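Long-range contacts in putative sulfatase yidJ (Bacteroides fragilis, PDB 2QZU), which probably hydrolyses sulfate esters as a metal-binding member of the sulfatase family: residues 116-121 with 162-167; 128-133 with 222-227. One frame throughout, in Å; residues are numbered along the deposited sequence.

Contact 1: residues 116-121 with 162-167; sequences WSDVLK and RRHGFD
Ser117 and Asp118, neighbours on helix 116-122, hold His164 by two different groups. Ser117 OG donates to the backbone carbonyl, 2.6 Å from His164 O; chi1 of 54° puts OG between the backbone N and the carbonyl carbon, where it reaches that oxygen. Asp118 takes the imidazole: His164 ND1 reaches OD2 of Asp118 at 2.8 Å, on the syn lone pair and almost in the ring plane, while the carboxylate is turned 62° from that ring. Ser117 CB also packs against Phe166, 3.4 Å from CE2, and Phe166 directs its edge, offset, toward the face of the six-membered ring of Trp116. Farther along the helix, Lys121 lies over Gly165, with CD only 3.4 Å from the Gly165 CA, and its ammonium makes a long salt bridge to Asp167.

Outside this shell, Met127 of strand 126-130 touches Ser117, Lys121 and Phe166. The type I' turn from Arg163 to Phe166 brings Gly165 to the helix at a positive phi (94°), where a CB would jam against the preceding carbonyl O and run into Ser117 O. The carboxylate probably polarises the imidazole and may favour its protonated form, an effect that the second donor on OD2, Cys115 N, would tend to soften.

Contact 2: residues 128-133 with 222-227; sequences GYIGKW and FALVVS
Tyr129 lays its ring obliquely across the side chain of Val225, CE1 coming to 3.5 Å from Val225 CG1. The two are bridge partners in parallel register, and their side chains leave on the same face of the sheet. At the far end of the ring, the hydroxyl donates to the carbonyl of Lys132, Tyr129 OH to Lys132 O 2.6 Å. A second hydroxyl grips that oxygen: Ser227 OG, 2.8 Å from Lys132 O, lies in the carbonyl plane on a lone pair, whereas the tyrosine OH is tilted 27° from the plane. Ser227 OG is also hydrogen-bonded to Arg80 NH1, and Trp133 CE3 covers one face of the tyrosine ring near its rim.

On the other face of the sheet, Ile130 CD1 meets Leu224 CD1 at 4.0 Å, against helix 200-213, where Ile130 touches Glu204 and Leu224 touches Tyr211. Backbone bonds join the strands, the N-H groups of Gly128 and Ile130 going to Ala223 and Val225, and those of Val225 and Ser227 returning to Gly128 and Ile130. The chain then turns a corner at Gly131, whose CA sits 3.2 Å from Ser227 O, and Lys132 N still bonds to Ser227 O at 3.0 Å.

Lys132 sends an extended side chain away to a salt bridge with Asp36 and a weak bond to Ser76, the predicted formylglycine (3-oxoalanine) position, here unmodified serine; the lysine probably belongs to the active-site region. Neighbouring parallel strands of a largely parallel, mixed sheet, with helix 200-213 packed on one face, fit the alkaline phosphatase-like alpha/beta fold to which sulfatases belong.

From the N terminus, helix 116-122 comes first and leads directly into strand 126-130. Contact 1 closes when the chain, after a long and mostly irregular excursion, returns to the helix at 162-167, just before edge strand 168-172. Contact 2 opens inside that excursion and closes only at 222-227, so the two loops cross rather than nest. Strand 126-130 lies between strands 168-172 and 222-228 in the mixed sheet. Phe166 and Trp116 bridge the contacts: both touch Val225 CG2, and Phe166 CD1 also packs on Tyr129 CB. Together the contacts tie helix 116-122 and the turn preceding the edge strand to the buried sheet.

Contact 1: residues 116-121 with 162-167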
ATOM      1  N   TRP A 116       9.567  12.045 -32.554  1.00  5.64           N
ATOM      2  CA  TRP A 116      10.951  12.491 -32.695  1.00  7.71           C
ATOM      3  C   TRP A 116      11.934  11.331 -32.709  1.00  6.92           C
ATOM      4  O   TRP A 116      13.005  11.433 -33.310  1.00  6.17           O
ATOM      5  CB  TRP A 116      11.348  13.493 -31.598  1.00  5.02           C
ATOM      6  CG  TRP A 116      11.190  13.010 -30.183  1.00  2.07           C
ATOM      7  CD1 TRP A 116      10.092  13.163 -29.384  1.00  6.66           C
ATOM      8  CD2 TRP A 116      12.168  12.321 -29.395  1.00  6.38           C
ATOM      9  NE1 TRP A 116      10.328  12.619 -28.145  1.00 10.24           N
ATOM     10  CE2 TRP A 116      11.594  12.094 -28.123  1.00  9.04           C
ATOM     11  CE3 TRP A 116      13.474  11.873 -29.638  1.00  4.93           C
ATOM     12  CZ2 TRP A 116      12.283  11.438 -27.094  1.00 12.21           C
ATOM     13  CZ3 TRP A 116      14.163  11.218 -28.609  1.00  8.50           C
ATOM     14  CH2 TRP A 116      13.561  11.008 -27.355  1.00  5.43           C
ATOM     15  N   SER A 117      11.572  10.234 -32.053  1.00  6.16           N
ATOM     16  CA  SER A 117      12.442   9.069 -32.019  1.00  6.35           C
ATOM     17  C   SER A 117      12.507   8.429 -33.408  1.00  7.54           C
ATOM     18  O   SER A 117      13.542   7.885 -33.794  1.00  6.74           O
ATOM     19  CB  SER A 117      11.951   8.061 -30.974  1.00  6.12           C
ATOM     20  OG  SER A 117      10.593   7.714 -31.178  1.00  7.57           O
ATOM     21  N   ASP A 118      11.409   8.511 -34.157  1.00  4.78           N
ATOM     22  CA  ASP A 118      11.365   7.960 -35.519  1.00  6.32           C
ATOM     23  C   ASP A 118      12.299   8.780 -36.399  1.00  5.68           C
ATOM     24  O   ASP A 118      12.980   8.247 -37.276  1.00  6.48           O
ATOM     25  CB  ASP A 118       9.950   8.045 -36.109  1.00  5.08           C
ATOM     26  CG  ASP A 118       8.968   7.098 -35.437  1.00  9.64           C
ATOM     27  OD1 ASP A 118       9.219   5.873 -35.442  1.00 11.64           O
ATOM     28  OD2 ASP A 118       7.938   7.582 -34.916  1.00  6.79           O
ATOM     29  N   VAL A 119      12.307  10.087 -36.165  1.00  5.28           N
ATOM     30  CA  VAL A 119      13.153  11.002 -36.920  1.00  6.06           C
ATOM     31  C   VAL A 119      14.633  10.697 -36.664  1.00  3.16           C
ATOM     32  O   VAL A 119      15.410  10.528 -37.607  1.00  8.48           O
ATOM     33  CB  VAL A 119      12.851  12.470 -36.544  1.00  5.94           C
ATOM     34  CG1 VAL A 119      13.869  13.402 -37.190  1.00  5.69           C
ATOM     35  CG2 VAL A 119      11.438  12.840 -36.991  1.00  5.14           C
ATOM     36  N   LEU A 120      15.022  10.616 -35.396  1.00  8.80           N
ATOM     37  CA  LEU A 120      16.415  10.333 -35.066  1.00  6.27           C
ATOM     38  C   LEU A 120      16.857   8.967 -35.578  1.00  3.89           C
ATOM     39  O   LEU A 120      18.003   8.801 -36.001  1.00  7.09           O
ATOM     40  CB  LEU A 120      16.642  10.439 -33.556  1.00  7.13           C
ATOM     41  CG  LEU A 120      16.530  11.859 -32.997  1.00  6.14           C
ATOM     42  CD1 LEU A 120      16.762  11.835 -31.493  1.00  3.01           C
ATOM     43  CD2 LEU A 120      17.553  12.765 -33.676  1.00  8.68           C
ATOM     44  N   LYS A 121      15.952   7.990 -35.548  1.00  5.89           N
ATOM     45  CA  LYS A 121      16.290   6.666 -36.049  1.00  5.52           C
ATOM     46  C   LYS A 121      16.583   6.788 -37.542  1.00 11.82           C
ATOM     47  O   LYS A 121      17.530   6.189 -38.050  1.00 11.17           O
ATOM     48  CB  LYS A 121      15.136   5.682 -35.854  1.00  8.62           C
ATOM     49  CG  LYS A 121      15.511   4.259 -36.262  1.00 13.99           C
ATOM     50  CD  LYS A 121      14.291   3.382 -36.454  1.00 18.38           C
ATOM     51  CE  LYS A 121      14.680   1.912 -36.497  1.00 37.25           C
ATOM     52  NZ  LYS A 121      15.704   1.631 -37.540  1.00 33.85           N
ATOM     53  N   ARG A 162       5.503  -0.803 -32.438  1.00  6.26           N
ATOM     54  CA  ARG A 162       4.939   0.358 -31.744  1.00  6.75           C
ATOM     55  C   ARG A 162       5.997   1.075 -30.898  1.00  7.60           C
ATOM     56  O   ARG A 162       5.665   1.908 -30.054  1.00  7.80           O
ATOM     57  CB  ARG A 162       3.762  -0.060 -30.852  1.00  8.32           C
ATOM     58  CG  ARG A 162       2.457  -0.328 -31.614  1.00 10.51           C
ATOM     59  CD  ARG A 162       1.321  -0.739 -30.677  1.00  6.54           C
ATOM     60  NE  ARG A 162       1.042   0.266 -29.654  1.00 11.80           N
ATOM     61  CZ  ARG A 162       0.353   1.383 -29.865  1.00 17.74           C
ATOM     62  NH1 ARG A 162      -0.144   1.641 -31.069  1.00 20.43           N
ATOM     63  NH2 ARG A 162       0.176   2.252 -28.875  1.00 11.57           N
ATOM     64  N   ARG A 163       7.269   0.768 -31.135  1.00  7.45           N
ATOM     65  CA  ARG A 163       8.345   1.387 -30.363  1.00  2.69           C
ATOM     66  C   ARG A 163       8.942   2.647 -30.983  1.00  2.90           C
ATOM     67  O   ARG A 163       9.862   3.240 -30.430  1.00  4.96           O
ATOM     68  CB  ARG A 163       9.450   0.359 -30.094  1.00  6.95           C
ATOM     69  CG  ARG A 163       8.981  -0.759 -29.191  1.00  6.53           C
ATOM     70  CD  ARG A 163      10.030  -1.831 -28.962  1.00  4.73           C
ATOM     71  NE  ARG A 163       9.432  -2.958 -28.257  1.00  7.35           N
ATOM     72  CZ  ARG A 163      10.042  -4.116 -28.022  1.00 12.54           C
ATOM     73  NH1 ARG A 163      11.290  -4.315 -28.431  1.00  4.51           N
ATOM     74  NH2 ARG A 163       9.391  -5.085 -27.400  1.00  3.86           N
ATOM     75  N   HIS A 164       8.410   3.045 -32.133  1.00  3.83           N
ATOM     76  CA  HIS A 164       8.852   4.250 -32.816  1.00  5.08           C
ATOM     77  C   HIS A 164      10.365   4.458 -32.934  1.00  6.76           C
ATOM     78  O   HIS A 164      10.879   5.543 -32.660  1.00  7.72           O
ATOM     79  CB  HIS A 164       8.189   5.457 -32.147  1.00  6.35           C
ATOM     80  CG  HIS A 164       6.703   5.474 -32.314  1.00  9.37           C
ATOM     81  ND1 HIS A 164       6.084   6.049 -33.402  1.00  9.07           N
ATOM     82  CD2 HIS A 164       5.718   4.894 -31.586  1.00  8.04           C
ATOM     83  CE1 HIS A 164       4.784   5.820 -33.341  1.00  7.80           C
ATOM     84  NE2 HIS A 164       4.537   5.121 -32.247  1.00  7.36           N
ATOM     85  N   GLY A 165      11.075   3.412 -33.344  1.00  5.28           N
ATOM     86  CA  GLY A 165      12.509   3.537 -33.531  1.00  9.59           C
ATOM     87  C   GLY A 165      13.426   3.151 -32.389  1.00  7.48           C
ATOM     88  O   GLY A 165      14.632   3.028 -32.590  1.00 11.68           O
ATOM     89  N   PHE A 166      12.877   2.962 -31.195  1.00  8.55           N
ATOM     90  CA  PHE A 166      13.700   2.588 -30.050  1.00 10.56           C
ATOM     91  C   PHE A 166      14.073   1.113 -30.154  1.00 12.26           C
ATOM     92  O   PHE A 166      13.348   0.246 -29.664  1.00 16.80           O
ATOM     93  CB  PHE A 166      12.942   2.863 -28.745  1.00  7.88           C
ATOM     94  CG  PHE A 166      12.844   4.327 -28.393  1.00 10.74           C
ATOM     95  CD1 PHE A 166      13.985   5.049 -28.045  1.00 11.59           C
ATOM     96  CD2 PHE A 166      11.615   4.982 -28.399  1.00  5.76           C
ATOM     97  CE1 PHE A 166      13.900   6.404 -27.703  1.00  6.15           C
ATOM     98  CE2 PHE A 166      11.519   6.333 -28.060  1.00 13.36           C
ATOM     99  CZ  PHE A 166      12.667   7.045 -27.711  1.00  5.45           C
ATOM    100  N   ASP A 167      15.213   0.842 -30.788  1.00 10.81           N
ATOM    101  CA  ASP A 167      15.693  -0.521 -30.991  1.00 15.41           C
ATOM    102  C   ASP A 167      16.118  -1.238 -29.713  1.00 14.77           C
ATOM    103  O   ASP A 167      15.812  -2.418 -29.535  1.00 21.16           O
ATOM    104  CB  ASP A 167      16.833  -0.529 -32.014  1.00 12.01           C
ATOM    105  CG  ASP A 167      16.368  -0.116 -33.401  1.00 27.60           C
ATOM    106  OD1 ASP A 167      15.305  -0.603 -33.838  1.00 34.37           O
ATOM    107  OD2 ASP A 167      17.063   0.687 -34.057  1.00 37.24           O
TER

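Contact 2: residues 128-133 with 222-227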
ATOM      1  N   GLY A 128      17.733   3.963 -27.840  1.00  7.45           N
ATOM      2  CA  GLY A 128      17.465   3.152 -26.660  1.00  5.03           C
ATOM      3  C   GLY A 128      16.442   3.778 -25.720  1.00  8.62           C
ATOM      4  O   GLY A 128      16.403   4.995 -25.554  1.00  5.39           O
ATOM      5  N   TYR A 129      15.608   2.944 -25.106  1.00  6.42           N
ATOM      6  CA  TYR A 129      14.595   3.418 -24.170  1.00  5.43           C
ATOM      7  C   TYR A 129      14.570   2.483 -22.965  1.00  3.46           C
ATOM      8  O   TYR A 129      14.399   1.276 -23.110  1.00  4.39           O
ATOM      9  CB  TYR A 129      13.209   3.437 -24.829  1.00  3.20           C
ATOM     10  CG  TYR A 129      12.166   4.213 -24.036  1.00  4.73           C
ATOM     11  CD1 TYR A 129      11.775   5.494 -24.431  1.00  2.92           C
ATOM     12  CD2 TYR A 129      11.599   3.683 -22.878  1.00  2.07           C
ATOM     13  CE1 TYR A 129      10.848   6.230 -23.694  1.00  5.04           C
ATOM     14  CE2 TYR A 129      10.666   4.415 -22.125  1.00  2.07           C
ATOM     15  CZ  TYR A 129      10.301   5.687 -22.543  1.00  2.99           C
ATOM     16  OH  TYR A 129       9.400   6.429 -21.813  1.00  7.76           O
ATOM     17  N   ILE A 130      14.748   3.047 -21.775  1.00  6.97           N
ATOM     18  CA  ILE A 130      14.747   2.255 -20.550  1.00  4.59           C
ATOM     19  C   ILE A 130      13.751   2.863 -19.567  1.00  4.66           C
ATOM     20  O   ILE A 130      13.811   4.057 -19.286  1.00  4.95           O
ATOM     21  CB  ILE A 130      16.152   2.261 -19.888  1.00  4.36           C
ATOM     22  CG1 ILE A 130      17.200   1.724 -20.864  1.00  9.12           C
ATOM     23  CG2 ILE A 130      16.134   1.430 -18.612  1.00  9.77           C
ATOM     24  CD1 ILE A 130      18.626   1.913 -20.381  1.00  5.92           C
ATOM     25  N   GLY A 131      12.828   2.054 -19.056  1.00  4.58           N
ATOM     26  CA  GLY A 131      11.882   2.580 -18.086  1.00  3.52           C
ATOM     27  C   GLY A 131      10.419   2.561 -18.469  1.00  2.07           C
ATOM     28  O   GLY A 131       9.984   1.758 -19.295  1.00  6.81           O
ATOM     29  N   LYS A 132       9.665   3.469 -17.856  1.00  4.61           N
ATOM     30  CA  LYS A 132       8.226   3.595 -18.063  1.00  5.02           C
ATOM     31  C   LYS A 132       7.869   4.257 -19.391  1.00  5.17           C
ATOM     32  O   LYS A 132       8.367   5.335 -19.712  1.00  6.72           O
ATOM     33  CB  LYS A 132       7.631   4.397 -16.901  1.00  6.88           C
ATOM     34  CG  LYS A 132       6.140   4.641 -16.986  1.00  9.37           C
ATOM     35  CD  LYS A 132       5.672   5.451 -15.788  1.00  7.91           C
ATOM     36  CE  LYS A 132       4.207   5.824 -15.925  1.00  8.70           C
ATOM     37  NZ  LYS A 132       3.759   6.692 -14.801  1.00  7.27           N
ATOM     38  N   TRP A 133       6.994   3.599 -20.150  1.00  4.02           N
ATOM     39  CA  TRP A 133       6.540   4.080 -21.460  1.00  3.76           C
ATOM     40  C   TRP A 133       5.126   4.659 -21.331  1.00  2.19           C
ATOM     41  O   TRP A 133       4.860   5.799 -21.721  1.00  7.90           O
ATOM     42  CB  TRP A 133       6.551   2.897 -22.441  1.00  5.01           C
ATOM     43  CG  TRP A 133       6.054   3.171 -23.831  1.00  6.48           C
ATOM     44  CD1 TRP A 133       5.019   2.542 -24.467  1.00  2.07           C
ATOM     45  CD2 TRP A 133       6.617   4.081 -24.785  1.00  5.35           C
ATOM     46  NE1 TRP A 133       4.908   3.000 -25.761  1.00  2.28           N
ATOM     47  CE2 TRP A 133       5.878   3.945 -25.982  1.00  4.91           C
ATOM     48  CE3 TRP A 133       7.679   4.996 -24.747  1.00  4.29           C
ATOM     49  CZ2 TRP A 133       6.164   4.691 -27.134  1.00  7.73           C
ATOM     50  CZ3 TRP A 133       7.968   5.742 -25.896  1.00  9.66           C
ATOM     51  CH2 TRP A 133       7.208   5.581 -27.072  1.00  6.10           C
ATOM     52  N   PHE A 222      23.904   8.695 -30.791  1.00  8.03           N
ATOM     53  CA  PHE A 222      22.914   7.892 -30.085  1.00  5.32           C
ATOM     54  C   PHE A 222      21.948   8.769 -29.304  1.00  4.11           C
ATOM     55  O   PHE A 222      22.247   9.921 -28.977  1.00  5.28           O
ATOM     56  CB  PHE A 222      23.582   6.895 -29.122  1.00  6.24           C
ATOM     57  CG  PHE A 222      24.216   7.534 -27.911  1.00  7.57           C
ATOM     58  CD1 PHE A 222      25.520   8.021 -27.964  1.00  7.72           C
ATOM     59  CD2 PHE A 222      23.514   7.628 -26.711  1.00  8.95           C
ATOM     60  CE1 PHE A 222      26.119   8.589 -26.835  1.00 11.60           C
ATOM     61  CE2 PHE A 222      24.104   8.195 -25.577  1.00 11.85           C
ATOM     62  CZ  PHE A 222      25.410   8.676 -25.640  1.00 11.36           C
ATOM     63  N   ALA A 223      20.773   8.212 -29.036  1.00  4.70           N
ATOM     64  CA  ALA A 223      19.742   8.879 -28.255  1.00  6.65           C
ATOM     65  C   ALA A 223      19.263   7.832 -27.262  1.00  6.72           C
ATOM     66  O   ALA A 223      18.917   6.715 -27.648  1.00  6.81           O
ATOM     67  CB  ALA A 223      18.582   9.330 -29.149  1.00  5.58           C
ATOM     68  N   LEU A 224      19.265   8.185 -25.983  1.00  3.98           N
ATOM     69  CA  LEU A 224      18.818   7.265 -24.949  1.00  5.04           C
ATOM     70  C   LEU A 224      17.842   7.959 -24.017  1.00  3.04           C
ATOM     71  O   LEU A 224      18.083   9.083 -23.573  1.00  6.02           O
ATOM     72  CB  LEU A 224      20.012   6.746 -24.131  1.00  4.67           C
ATOM     73  CG  LEU A 224      19.690   5.913 -22.878  1.00  5.94           C
ATOM     74  CD1 LEU A 224      19.183   4.541 -23.293  1.00 11.10           C
ATOM     75  CD2 LEU A 224      20.937   5.768 -22.004  1.00  6.75           C
ATOM     76  N   VAL A 225      16.728   7.297 -23.742  1.00  3.59           N
ATOM     77  CA  VAL A 225      15.747   7.831 -22.813  1.00  4.69           C
ATOM     78  C   VAL A 225      15.790   6.940 -21.579  1.00  4.62           C
ATOM     79  O   VAL A 225      15.814   5.714 -21.693  1.00  7.10           O
ATOM     80  CB  VAL A 225      14.303   7.789 -23.378  1.00  5.01           C
ATOM     81  CG1 VAL A 225      13.317   8.202 -22.291  1.00  3.11           C
ATOM     82  CG2 VAL A 225      14.176   8.705 -24.584  1.00  9.57           C
ATOM     83  N   VAL A 226      15.835   7.555 -20.404  1.00  4.69           N
ATOM     84  CA  VAL A 226      15.820   6.815 -19.151  1.00  4.35           C
ATOM     85  C   VAL A 226      14.616   7.408 -18.417  1.00  5.64           C
ATOM     86  O   VAL A 226      14.659   8.546 -17.959  1.00  3.99           O
ATOM     87  CB  VAL A 226      17.112   7.031 -18.331  1.00  5.09           C
ATOM     88  CG1 VAL A 226      17.059   6.208 -17.056  1.00  8.49           C
ATOM     89  CG2 VAL A 226      18.325   6.628 -19.160  1.00  3.40           C
ATOM     90  N   SER A 227      13.543   6.627 -18.343  1.00  5.60           N
ATOM     91  CA  SER A 227      12.291   7.048 -17.723  1.00  6.86           C
ATOM     92  C   SER A 227      12.078   6.354 -16.378  1.00  5.86           C
ATOM     93  O   SER A 227      11.577   5.229 -16.320  1.00  5.58           O
ATOM     94  CB  SER A 227      11.139   6.728 -18.683  1.00  4.96           C
ATOM     95  OG  SER A 227       9.883   7.102 -18.149  1.00  7.45           O
TER